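Local coordinates for putative Glycosidase (Bacteroides thetaiotaomicron, PDB 3R67), which is a putative glycosidase of unestablished function, with a mostly beta-sheet fold of the five-bladed propeller kind expected for its family clan, at residues F9-A13 / D299-F305; V27-T33 / A45-T51; W204-N210 / F230-P236; Q333-L337 / V348-F354. All coordinates share one frame. Where two conformers were deposited one is given. Residue numbers count along the deposited sequence, not the author numbering.

Contact 1: F9-A13 / D299-F305; sequences FPDWA and DRLDKPF. With EDO (1,2-ethanediol), chain F.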
# COMPACT_ATOMS: atom_id res chain seq x y z
N PHE A 9 -3.65 24.16 -0.44
CA PHE A 9 -4.47 23.02 -0.82
C PHE A 9 -5.85 23.17 -0.17
O PHE A 9 -5.93 23.85 0.87
CB PHE A 9 -3.81 21.69 -0.39
CG PHE A 9 -2.49 21.29 -1.02
CD1 PHE A 9 -2.47 20.50 -2.17
CD2 PHE A 9 -1.29 21.60 -0.40
CE1 PHE A 9 -1.26 20.10 -2.72
CE2 PHE A 9 -0.08 21.16 -0.94
CZ PHE A 9 -0.07 20.42 -2.10
N PRO A 10 -6.94 22.54 -0.65
CA PRO A 10 -8.24 22.69 0.04
C PRO A 10 -8.15 22.16 1.48
O PRO A 10 -7.36 21.27 1.75
CB PRO A 10 -9.22 21.89 -0.82
CG PRO A 10 -8.36 21.04 -1.69
CD PRO A 10 -7.07 21.73 -1.87
N ASP A 11 -8.92 22.75 2.40
CA ASP A 11 -8.84 22.44 3.83
C ASP A 11 -9.25 20.97 4.14
O ASP A 11 -8.91 20.51 5.23
CB ASP A 11 -9.72 23.39 4.66
CG ASP A 11 -11.20 23.23 4.42
OD1 ASP A 11 -11.65 23.51 3.29
OD2 ASP A 11 -11.90 22.81 5.37
N TRP A 12 -9.91 20.24 3.21
CA TRP A 12 -10.24 18.81 3.44
C TRP A 12 -8.97 17.91 3.36
O TRP A 12 -8.98 16.78 3.84
CB TRP A 12 -11.30 18.29 2.46
CG TRP A 12 -10.96 18.39 0.99
CD1 TRP A 12 -11.40 19.34 0.13
CD2 TRP A 12 -10.16 17.48 0.21
NE1 TRP A 12 -10.95 19.07 -1.14
CE2 TRP A 12 -10.15 17.96 -1.11
CE3 TRP A 12 -9.45 16.31 0.51
CZ2 TRP A 12 -9.43 17.33 -2.14
CZ3 TRP A 12 -8.72 15.70 -0.51
CH2 TRP A 12 -8.73 16.20 -1.81
N ALA A 13 -7.91 18.40 2.69
CA ALA A 13 -6.68 17.64 2.45
C ALA A 13 -5.77 17.65 3.65
O ALA A 13 -5.66 18.65 4.36
CB ALA A 13 -5.94 18.23 1.26
N ASP A 299 -13.92 15.94 -4.58
CA ASP A 299 -12.80 16.78 -4.98
C ASP A 299 -11.50 15.95 -5.02
O ASP A 299 -11.47 14.80 -4.55
CB ASP A 299 -12.68 18.00 -4.03
CG ASP A 299 -11.85 19.15 -4.57
OD1 ASP A 299 -11.60 19.19 -5.81
OD2 ASP A 299 -11.52 20.05 -3.77
N ARG A 300 -10.44 16.53 -5.61
CA ARG A 300 -9.16 15.90 -5.85
C ARG A 300 -8.07 16.96 -5.98
O ARG A 300 -8.35 18.06 -6.45
CB ARG A 300 -9.31 15.08 -7.14
CG ARG A 300 -8.16 14.22 -7.59
CD ARG A 300 -8.68 13.49 -8.80
NE ARG A 300 -7.69 12.65 -9.45
CZ ARG A 300 -7.91 12.03 -10.59
NH1 ARG A 300 -9.07 12.18 -11.22
NH2 ARG A 300 -6.96 11.28 -11.13
N LEU A 301 -6.85 16.65 -5.53
CA LEU A 301 -5.72 17.58 -5.62
C LEU A 301 -5.21 17.62 -7.05
O LEU A 301 -5.07 16.57 -7.67
CB LEU A 301 -4.60 17.21 -4.64
CG LEU A 301 -4.89 17.14 -3.11
CD1 LEU A 301 -3.59 16.90 -2.34
CD2 LEU A 301 -5.57 18.42 -2.58
N ASP A 302 -4.94 18.83 -7.58
CA ASP A 302 -4.44 19.01 -8.95
C ASP A 302 -2.89 19.03 -8.95
O ASP A 302 -2.26 18.89 -10.01
CB ASP A 302 -5.02 20.29 -9.56
CG ASP A 302 -6.52 20.16 -9.81
OD1 ASP A 302 -7.03 19.01 -9.82
OD2 ASP A 302 -7.19 21.21 -10.03
N LYS A 303 -2.30 19.13 -7.75
CA LYS A 303 -0.87 19.09 -7.48
C LYS A 303 -0.61 18.09 -6.38
O LYS A 303 -1.44 17.95 -5.48
CB LYS A 303 -0.31 20.48 -7.10
CG LYS A 303 -0.11 21.41 -8.27
CD LYS A 303 0.53 22.72 -7.82
CE LYS A 303 1.35 23.39 -8.91
NZ LYS A 303 0.55 23.72 -10.11
N PRO A 304 0.53 17.37 -6.43
CA PRO A 304 0.80 16.38 -5.36
C PRO A 304 1.08 17.04 -4.01
O PRO A 304 1.63 18.14 -3.99
CB PRO A 304 2.03 15.64 -5.87
CG PRO A 304 2.68 16.57 -6.84
CD PRO A 304 1.60 17.38 -7.45
N PHE A 305 0.71 16.37 -2.88
CA PHE A 305 0.97 16.91 -1.54
C PHE A 305 2.33 16.43 -1.04
O PHE A 305 2.89 17.02 -0.12
CB PHE A 305 -0.14 16.51 -0.54
CG PHE A 305 -0.11 15.08 -0.05
CD1 PHE A 305 -0.70 14.06 -0.80
CD2 PHE A 305 0.45 14.76 1.18
CE1 PHE A 305 -0.69 12.74 -0.34
CE2 PHE A 305 0.47 13.43 1.63
CZ PHE A 305 -0.10 12.43 0.87
C1 EDO F . -11.81 10.67 -12.61
O1 EDO F . -10.74 11.18 -13.43
C2 EDO F . -13.07 10.26 -13.39
O2 EDO F . -12.82 9.17 -14.29

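Contact 2: V27-T33 / A45-T51; sequences VSPDTTT and AWESSDT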
# COMPACT_ATOMS: atom_id res chain seq x y z
N VAL A 27 13.85 1.89 7.47
CA VAL A 27 14.19 0.51 7.08
C VAL A 27 15.07 0.58 5.83
O VAL A 27 14.73 1.27 4.87
CB VAL A 27 12.96 -0.44 6.86
CG1 VAL A 27 13.43 -1.89 6.62
CG2 VAL A 27 12.00 -0.41 8.04
N SER A 28 16.18 -0.14 5.86
CA SER A 28 17.19 -0.24 4.80
C SER A 28 17.55 -1.70 4.59
O SER A 28 17.33 -2.47 5.51
CB SER A 28 18.44 0.58 5.15
OG SER A 28 18.16 1.95 5.34
N PRO A 29 18.10 -2.12 3.41
CA PRO A 29 18.49 -3.53 3.26
C PRO A 29 19.56 -3.96 4.29
O PRO A 29 20.41 -3.17 4.70
CB PRO A 29 19.06 -3.60 1.84
CG PRO A 29 18.65 -2.40 1.18
CD PRO A 29 18.43 -1.35 2.20
N ASP A 30 19.47 -5.21 4.72
CA ASP A 30 20.42 -5.84 5.63
C ASP A 30 20.92 -7.10 4.94
O ASP A 30 20.14 -8.02 4.69
CB ASP A 30 19.78 -6.13 7.01
CG ASP A 30 20.77 -6.50 8.10
OD1 ASP A 30 21.83 -7.09 7.78
OD2 ASP A 30 20.45 -6.27 9.30
N THR A 31 22.21 -7.11 4.58
CA THR A 31 22.83 -8.22 3.85
C THR A 31 23.26 -9.37 4.80
O THR A 31 23.57 -10.45 4.31
CB THR A 31 24.06 -7.72 3.05
OG1 THR A 31 25.01 -7.18 3.95
CG2 THR A 31 23.69 -6.67 1.98
N THR A 32 23.22 -9.16 6.13
CA THR A 32 23.67 -10.16 7.11
C THR A 32 22.54 -11.07 7.62
O THR A 32 22.84 -12.12 8.18
CB THR A 32 24.32 -9.49 8.33
OG1 THR A 32 23.31 -8.79 9.07
CG2 THR A 32 25.48 -8.56 7.95
N THR A 33 21.26 -10.67 7.48
CA THR A 33 20.17 -11.51 7.99
C THR A 33 19.88 -12.64 6.99
O THR A 33 20.02 -12.47 5.78
CB THR A 33 18.92 -10.69 8.27
OG1 THR A 33 18.56 -10.01 7.08
CG2 THR A 33 19.11 -9.73 9.44
N ALA A 45 19.35 -14.58 1.93
CA ALA A 45 19.53 -13.21 2.43
C ALA A 45 18.34 -12.41 1.89
O ALA A 45 18.44 -11.68 0.90
CB ALA A 45 20.88 -12.66 1.99
N TRP A 46 17.18 -12.63 2.52
CA TRP A 46 15.84 -12.25 2.13
C TRP A 46 15.60 -10.71 2.08
O TRP A 46 14.63 -10.30 1.44
CB TRP A 46 14.83 -12.89 3.10
CG TRP A 46 14.95 -12.40 4.51
CD1 TRP A 46 15.79 -12.85 5.47
CD2 TRP A 46 14.20 -11.33 5.11
NE1 TRP A 46 15.61 -12.15 6.64
CE2 TRP A 46 14.65 -11.20 6.44
CE3 TRP A 46 13.17 -10.47 4.64
CZ2 TRP A 46 14.08 -10.28 7.33
CZ3 TRP A 46 12.64 -9.54 5.52
CH2 TRP A 46 13.10 -9.44 6.85
N GLU A 47 16.45 -9.87 2.70
CA GLU A 47 16.27 -8.40 2.65
C GLU A 47 17.59 -7.71 2.27
O GLU A 47 17.83 -6.57 2.66
CB GLU A 47 15.75 -7.86 4.01
CG GLU A 47 16.62 -8.20 5.21
CD GLU A 47 16.19 -7.67 6.57
OE1 GLU A 47 15.33 -6.77 6.61
OE2 GLU A 47 16.76 -8.13 7.59
N SER A 48 18.44 -8.39 1.50
CA SER A 48 19.77 -7.90 1.18
C SER A 48 19.82 -6.88 0.04
O SER A 48 20.82 -6.14 -0.01
CB SER A 48 20.68 -9.06 0.80
OG SER A 48 20.16 -9.76 -0.32
N SER A 49 18.81 -6.81 -0.87
CA SER A 49 18.94 -5.86 -1.98
C SER A 49 18.11 -4.59 -1.76
O SER A 49 18.66 -3.50 -1.95
CB SER A 49 18.54 -6.51 -3.30
OG SER A 49 17.20 -6.97 -3.30
N ASP A 50 16.82 -4.71 -1.40
CA ASP A 50 15.94 -3.54 -1.21
C ASP A 50 14.83 -3.82 -0.21
O ASP A 50 14.33 -4.94 -0.16
CB ASP A 50 15.30 -3.10 -2.57
CG ASP A 50 16.31 -2.61 -3.61
OD1 ASP A 50 16.87 -1.51 -3.43
OD2 ASP A 50 16.62 -3.39 -4.54
N THR A 51 14.44 -2.79 0.57
CA THR A 51 13.36 -2.81 1.58
C THR A 51 12.47 -1.59 1.34
O THR A 51 12.93 -0.46 1.51
CB THR A 51 13.91 -2.86 3.00
OG1 THR A 51 14.70 -1.70 3.21
CG2 THR A 51 14.70 -4.13 3.30
O HOH W 1 19.07 -10.39 4.24

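Contact 3: W204-N210 / F230-P236; sequences WGEKFVN and FLKVITP. With EDO (1,2-ethanediol), chain F.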
# COMPACT_ATOMS: atom_id res chain seq x y z
N TRP A 204 -9.27 0.16 -5.15
CA TRP A 204 -8.14 -0.65 -5.58
C TRP A 204 -7.79 -0.28 -7.01
O TRP A 204 -8.65 0.17 -7.77
CB TRP A 204 -8.44 -2.17 -5.42
CG TRP A 204 -9.43 -2.68 -6.42
CD1 TRP A 204 -10.79 -2.63 -6.34
CD2 TRP A 204 -9.12 -3.23 -7.70
NE1 TRP A 204 -11.36 -3.12 -7.50
CE2 TRP A 204 -10.35 -3.48 -8.36
CE3 TRP A 204 -7.92 -3.52 -8.38
CZ2 TRP A 204 -10.41 -4.04 -9.64
CZ3 TRP A 204 -7.99 -4.04 -9.66
CH2 TRP A 204 -9.22 -4.29 -10.27
N GLY A 205 -6.55 -0.53 -7.39
CA GLY A 205 -6.12 -0.30 -8.76
C GLY A 205 -4.80 0.41 -8.88
O GLY A 205 -4.30 1.01 -7.92
N GLU A 206 -4.25 0.32 -10.10
CA GLU A 206 -2.98 0.91 -10.50
C GLU A 206 -3.22 1.88 -11.68
O GLU A 206 -2.91 3.07 -11.57
CB GLU A 206 -1.99 -0.21 -10.87
CG GLU A 206 -0.61 0.28 -11.29
CD GLU A 206 0.20 -0.71 -12.10
OE1 GLU A 206 -0.40 -1.55 -12.80
OE2 GLU A 206 1.45 -0.56 -12.12
N LYS A 207 -3.79 1.36 -12.79
CA LYS A 207 -4.07 2.14 -14.00
C LYS A 207 -5.32 3.03 -13.85
O LYS A 207 -5.52 3.91 -14.66
CB LYS A 207 -4.27 1.22 -15.23
CG LYS A 207 -3.01 0.89 -16.02
CD LYS A 207 -2.17 -0.21 -15.38
CE LYS A 207 -0.94 -0.53 -16.19
NZ LYS A 207 -0.19 -1.68 -15.61
N PHE A 208 -6.17 2.74 -12.86
CA PHE A 208 -7.41 3.45 -12.54
C PHE A 208 -7.87 2.94 -11.20
O PHE A 208 -7.39 1.90 -10.76
CB PHE A 208 -8.51 3.29 -13.63
CG PHE A 208 -8.82 1.86 -13.97
CD1 PHE A 208 -9.72 1.12 -13.20
CD2 PHE A 208 -8.21 1.23 -15.05
CE1 PHE A 208 -9.99 -0.21 -13.49
CE2 PHE A 208 -8.47 -0.11 -15.34
CZ PHE A 208 -9.36 -0.82 -14.57
N VAL A 209 -8.82 3.63 -10.56
CA VAL A 209 -9.31 3.21 -9.26
C VAL A 209 -10.73 2.68 -9.43
O VAL A 209 -11.60 3.35 -9.97
CB VAL A 209 -9.24 4.35 -8.20
CG1 VAL A 209 -9.79 3.89 -6.86
CG2 VAL A 209 -7.81 4.86 -8.04
N ASN A 210 -10.94 1.44 -8.97
CA ASN A 210 -12.25 0.80 -8.92
C ASN A 210 -12.67 0.71 -7.46
O ASN A 210 -11.82 0.85 -6.57
CB ASN A 210 -12.21 -0.59 -9.62
CG ASN A 210 -13.49 -1.40 -9.53
OD1 ASN A 210 -13.55 -2.44 -8.88
ND2 ASN A 210 -14.58 -0.91 -10.08
N PHE A 230 -15.48 -2.50 -15.30
CA PHE A 230 -15.20 -1.89 -14.00
C PHE A 230 -15.64 -0.44 -13.91
O PHE A 230 -15.43 0.33 -14.85
CB PHE A 230 -13.71 -1.91 -13.63
CG PHE A 230 -13.06 -3.25 -13.44
CD1 PHE A 230 -13.53 -4.15 -12.49
CD2 PHE A 230 -11.87 -3.56 -14.10
CE1 PHE A 230 -12.91 -5.37 -12.29
CE2 PHE A 230 -11.23 -4.76 -13.87
CZ PHE A 230 -11.75 -5.67 -12.96
N LEU A 231 -16.20 -0.08 -12.76
CA LEU A 231 -16.52 1.30 -12.45
C LEU A 231 -15.20 2.02 -12.14
O LEU A 231 -14.43 1.53 -11.30
CB LEU A 231 -17.51 1.35 -11.28
CG LEU A 231 -17.98 2.71 -10.83
CD1 LEU A 231 -18.87 3.36 -11.89
CD2 LEU A 231 -18.76 2.60 -9.53
N LYS A 232 -14.89 3.08 -12.87
CA LYS A 232 -13.65 3.84 -12.70
C LYS A 232 -13.96 5.17 -11.99
O LYS A 232 -14.50 6.09 -12.61
CB LYS A 232 -12.97 4.06 -14.06
CG LYS A 232 -12.59 2.77 -14.78
CD LYS A 232 -11.94 3.07 -16.11
CE LYS A 232 -11.46 1.82 -16.81
NZ LYS A 232 -10.76 2.15 -18.07
N VAL A 233 -13.68 5.26 -10.69
CA VAL A 233 -14.03 6.45 -9.92
C VAL A 233 -12.90 7.50 -10.00
O VAL A 233 -13.15 8.68 -9.77
CB VAL A 233 -14.39 6.12 -8.45
CG1 VAL A 233 -15.61 5.22 -8.39
CG2 VAL A 233 -13.21 5.50 -7.67
N ILE A 234 -11.68 7.07 -10.35
CA ILE A 234 -10.49 7.90 -10.56
C ILE A 234 -9.73 7.31 -11.72
O ILE A 234 -9.49 6.10 -11.76
CB ILE A 234 -9.61 8.01 -9.27
CG1 ILE A 234 -10.21 8.98 -8.25
CG2 ILE A 234 -8.18 8.46 -9.57
CD1 ILE A 234 -9.47 8.90 -6.91
N THR A 235 -9.36 8.16 -12.68
CA THR A 235 -8.56 7.75 -13.83
C THR A 235 -7.40 8.74 -13.99
O THR A 235 -7.54 9.89 -13.57
CB THR A 235 -9.40 7.64 -15.14
OG1 THR A 235 -10.01 8.90 -15.42
CG2 THR A 235 -10.47 6.55 -15.08
N PRO A 236 -6.27 8.33 -14.61
CA PRO A 236 -5.17 9.28 -14.84
C PRO A 236 -5.63 10.52 -15.63
O PRO A 236 -6.55 10.44 -16.47
CB PRO A 236 -4.17 8.46 -15.66
CG PRO A 236 -4.43 7.04 -15.23
CD PRO A 236 -5.93 6.99 -15.15
C1 EDO F . -11.81 10.67 -12.61
O1 EDO F . -10.74 11.18 -13.43
C2 EDO F . -13.07 10.26 -13.39
O2 EDO F . -12.82 9.17 -14.29

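Contact 4: Q333-L337 / V348-F354; sequences QKWYL and VAVYDPF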
# COMPACT_ATOMS: atom_id res chain seq x y z
N GLN A 333 -1.75 10.99 18.91
CA GLN A 333 -2.44 12.17 18.37
C GLN A 333 -1.75 12.79 17.12
O GLN A 333 -1.97 13.96 16.81
CB GLN A 333 -2.59 13.26 19.43
CG GLN A 333 -3.28 12.81 20.74
CD GLN A 333 -4.31 11.71 20.61
OE1 GLN A 333 -5.37 11.86 20.00
NE2 GLN A 333 -3.95 10.54 21.11
N LYS A 334 -1.03 11.97 16.36
CA LYS A 334 -0.41 12.38 15.10
C LYS A 334 -0.60 11.28 14.07
O LYS A 334 -0.77 10.13 14.46
CB LYS A 334 1.09 12.72 15.27
CG LYS A 334 1.37 13.94 16.13
CD LYS A 334 2.85 14.19 16.21
CE LYS A 334 3.18 15.38 17.07
NZ LYS A 334 4.65 15.58 17.17
N TRP A 335 -0.57 11.64 12.78
CA TRP A 335 -0.67 10.69 11.67
C TRP A 335 0.71 10.43 11.10
O TRP A 335 1.44 11.38 10.79
CB TRP A 335 -1.62 11.18 10.58
CG TRP A 335 -3.06 11.16 11.01
CD1 TRP A 335 -3.77 12.18 11.56
CD2 TRP A 335 -3.95 10.04 10.93
NE1 TRP A 335 -5.06 11.77 11.81
CE2 TRP A 335 -5.20 10.46 11.43
CE3 TRP A 335 -3.82 8.71 10.46
CZ2 TRP A 335 -6.32 9.60 11.49
CZ3 TRP A 335 -4.92 7.86 10.52
CH2 TRP A 335 -6.16 8.31 11.01
N TYR A 336 1.07 9.13 11.00
CA TYR A 336 2.36 8.67 10.49
C TYR A 336 2.14 7.97 9.16
O TYR A 336 1.39 7.00 9.10
CB TYR A 336 3.05 7.74 11.51
CG TYR A 336 3.43 8.46 12.79
CD1 TYR A 336 2.48 8.72 13.77
CD2 TYR A 336 4.73 8.90 13.00
CE1 TYR A 336 2.81 9.40 14.93
CE2 TYR A 336 5.08 9.56 14.17
CZ TYR A 336 4.11 9.82 15.13
OH TYR A 336 4.43 10.51 16.28
N LEU A 337 2.76 8.50 8.11
CA LEU A 337 2.64 8.02 6.73
C LEU A 337 3.93 7.29 6.35
O LEU A 337 5.00 7.91 6.36
CB LEU A 337 2.35 9.21 5.79
CG LEU A 337 2.04 8.91 4.31
CD1 LEU A 337 0.75 8.11 4.16
CD2 LEU A 337 1.90 10.18 3.52
N VAL A 348 9.21 7.64 6.75
CA VAL A 348 8.00 8.13 7.42
C VAL A 348 7.93 9.68 7.29
O VAL A 348 8.96 10.36 7.23
CB VAL A 348 7.94 7.66 8.92
CG1 VAL A 348 9.11 8.21 9.76
CG2 VAL A 348 6.60 8.02 9.58
N ALA A 349 6.70 10.18 7.18
CA ALA A 349 6.29 11.58 7.22
C ALA A 349 5.24 11.72 8.33
O ALA A 349 4.48 10.78 8.56
CB ALA A 349 5.77 12.06 5.87
N VAL A 350 5.23 12.85 9.05
CA VAL A 350 4.32 13.05 10.19
C VAL A 350 3.42 14.24 9.92
O VAL A 350 3.88 15.30 9.48
CB VAL A 350 5.09 13.23 11.53
CG1 VAL A 350 4.14 13.31 12.73
CG2 VAL A 350 6.13 12.12 11.76
N TYR A 351 2.13 14.05 10.21
CA TYR A 351 1.11 15.07 10.12
C TYR A 351 0.48 15.25 11.50
O TYR A 351 -0.12 14.31 12.04
CB TYR A 351 0.06 14.74 9.05
CG TYR A 351 -1.23 15.51 9.12
CD1 TYR A 351 -1.26 16.89 8.92
CD2 TYR A 351 -2.44 14.85 9.30
CE1 TYR A 351 -2.45 17.61 9.00
CE2 TYR A 351 -3.65 15.56 9.36
CZ TYR A 351 -3.64 16.94 9.20
OH TYR A 351 -4.80 17.67 9.26
N ASP A 352 0.67 16.44 12.08
CA ASP A 352 0.08 16.79 13.38
C ASP A 352 -1.20 17.56 13.09
O ASP A 352 -1.10 18.72 12.67
CB ASP A 352 1.05 17.56 14.29
CG ASP A 352 0.54 17.87 15.68
OD1 ASP A 352 -0.66 17.59 15.96
OD2 ASP A 352 1.33 18.35 16.51
N PRO A 353 -2.40 16.94 13.23
CA PRO A 353 -3.63 17.69 12.88
C PRO A 353 -3.99 18.74 13.94
O PRO A 353 -4.90 19.52 13.70
CB PRO A 353 -4.71 16.60 12.78
CG PRO A 353 -4.14 15.37 13.44
CD PRO A 353 -2.69 15.56 13.70
N PHE A 354 -3.25 18.79 15.07
CA PHE A 354 -3.54 19.73 16.16
C PHE A 354 -2.34 20.69 16.32
O PHE A 354 -1.64 20.65 17.34
CB PHE A 354 -3.85 18.94 17.46
CG PHE A 354 -4.77 17.75 17.25
CD1 PHE A 354 -6.14 17.94 16.99
CD2 PHE A 354 -4.27 16.45 17.27
CE1 PHE A 354 -6.98 16.84 16.78
CE2 PHE A 354 -5.11 15.34 17.05
CZ PHE A 354 -6.46 15.54 16.81
O HOH W 2 -0.77 16.04 18.26

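Contact 1: F9-A13 / D299-F305
D299, next to last in strand 297-300, makes the one hydrogen bond between the two segments: the indole NE1 of W12 donates to D299 OD2 at 2.9 Å. The other carboxylate oxygen, D299 OD1, takes a weak bond from the backbone N of R300 at 2.9 Å. R300 turns its CB away from 9-13; its guanidinium forms a salt bridge with D242, and its NH1 donates to O1 of a 1,2-ethanediol molecule at 2.9 Å. L301 is the hydrophobic centre. Its CD2 lies 3.8 Å from F9 CD1, 3.7 Å from P10 CD, 3.9 Å from W12 CH2 and 3.9 Å from A13 CB, so one methyl group sits in a pocket lined by these four side chains, which the type I turn P10-A13 (A13 N to P10 O, 3.1 Å) brings together. Past L301, K303 and P304 present backbone carbonyls to the rim of the F9 ring, with F9 CE1 3.5 Å from K303 O and F9 CZ 3.4 Å from P304 O. F305 ends the segment, its CB 4.2 Å from F9 CZ, while its ring leads away to strands 258-266 and 282-289. The N-terminal loop is thus fastened to the edge of this sheet chiefly by apolar contact, with a single indole-carboxylate bond fixing the position of W12.

Contact 2: V27-T33 / A45-T51
The shortest direct polar link between the segments is the hydroxyl of T33, whose OG1 donates to E47 OE2 at 2.7 Å; the other carboxylate oxygen of E47 forms a salt bridge with R97 and a hydrogen bond with Y67. The backbone adds D30 N to E47 O at 3.0 Å. A water donates to D30 O at 2.6 Å and T33 O at 2.8 Å and accepts from E47 N at 3.1 Å, so E47 meets 27-33 through main chain and side chain alike. Each segment also folds on itself: D30 OD1 accepts from T32 N at 3.0 Å in an Asx turn, and A45-S48 is a type I turn in which S48 OG donates to A45 O at 2.9 Å. Around this polar centre, P29 lies along 45-51, with P29 CA 3.2 Å from E47 O and P29 CG 3.3 Å from S49 O, while T31 CG2 is 4.0 Å from S48 CB. Within 45-51, S49 and D50 form a classic beta bulge opposite E70 of strand 62-70, W46 rests on that same strand, and V27 and T51 bond to V346 and S344, joining these loops to hairpin 334-351.

Contact 3: W204-N210 / F230-P236
Two irregular loops meet here by short backbone bonds and aromatic packing: 204-210 is the loop between strands 199-204 and 210-214, while the loop 230-236 runs across it on the way to strand 245-255. V209 N donates to I234 O at 2.8 Å and V233 N to V209 O at 2.9 Å, while the amide ND2 of N210 reaches L231 O at 2.7 Å. Within 204-210, W204 N bonds to N210 O at 3.0 Å and N210 N to W204 O at 2.9 Å, closing the loop. The antiparallel meander from 199-204 to 210-214 continues to the short strand 221-222, as in a propeller blade, and 230-236 probably leads from its outer side to the next blade. N210 OD1 also accepts W204 NE1 at 2.7 Å, setting the indole so that its edge points at the face of F230 in a T-shaped pair, centroids 5.3 Å apart and planes at 83°. F172 also stacks on F230. On the more exposed side, K232 lies over the F208 ring, its CE 3.7 Å from the centroid in a CH-pi contact and its NZ 4.5 Å from it in an off-centre cation-pi contact. V209 packs CG1 against V233 CG2 at 3.9 Å and CG2 against I234 CB at 3.8 Å, and T235 OG1 shares a 3.0 Å hydrogen bond with O2 of 1,2-ethanediol.

Contact 4: Q333-L337 / V348-F354
Strands 334-337 and 348-351 run antiparallel, their axes 4.7 Å apart at closest approach and their directions 157° apart, as the arms of a hairpin whose strand 334-341 is the middle of a three-stranded antiparallel sheet with 323-331. W335 and Y351 form a hydrogen-bonded pair, with W335 N to Y351 O and Y351 N to W335 O both at 2.8 Å; L337 and A349 form the next, with L337 N to A349 O at 2.9 Å and A349 N to L337 O at 3.0 Å. Between them Y336 and V350 are a non-hydrogen-bonded pair. W335, L337, A349 and Y351 point to one face, where W335 CD1 touches Y351 CD2 and P353 CG, each at 3.7 Å; W14 stacks on Y351 and also meets W335. On the face of Y336 and V350, Y336 CE2 lies 3.7 Å from V350 CG2. Past the paired region, D352 OD1 accepts F354 N at 3.0 Å in an Asx turn, and a water donates to D352 OD1 and to Q333 O, both at 2.8 Å. Cohesion therefore rests on four main-chain bonds, three of them nearly linear, and apolar side chains, with water joining Q333 and D352 beyond the last strand pair.

Contacts 2, 3 and 4 follow one another along the chain; contact 1 ties 9-13 to 299-305 and so spans contacts 2 and 3. Contacts 1 and 3 both draw on the mixed sheet that includes strands 199-204 and 297-300; their centres are about 18 Å apart, they share one 1,2-ethanediol, and R300 NH2 lies 2.9 Å from T235 O. Contact 4, in the sheet 323-331, 334-341, 345-351, is about 17 Å from contact 1 between centres and touches it where F305 CZ meets L337 CD2 at 4.0 Å. Contact 2 lies about 36 Å from contact 1 between centres, but strand 345-351 reaches toward it. Early and late parts of the chain are thereby joined, consistent with closure of a propeller ring.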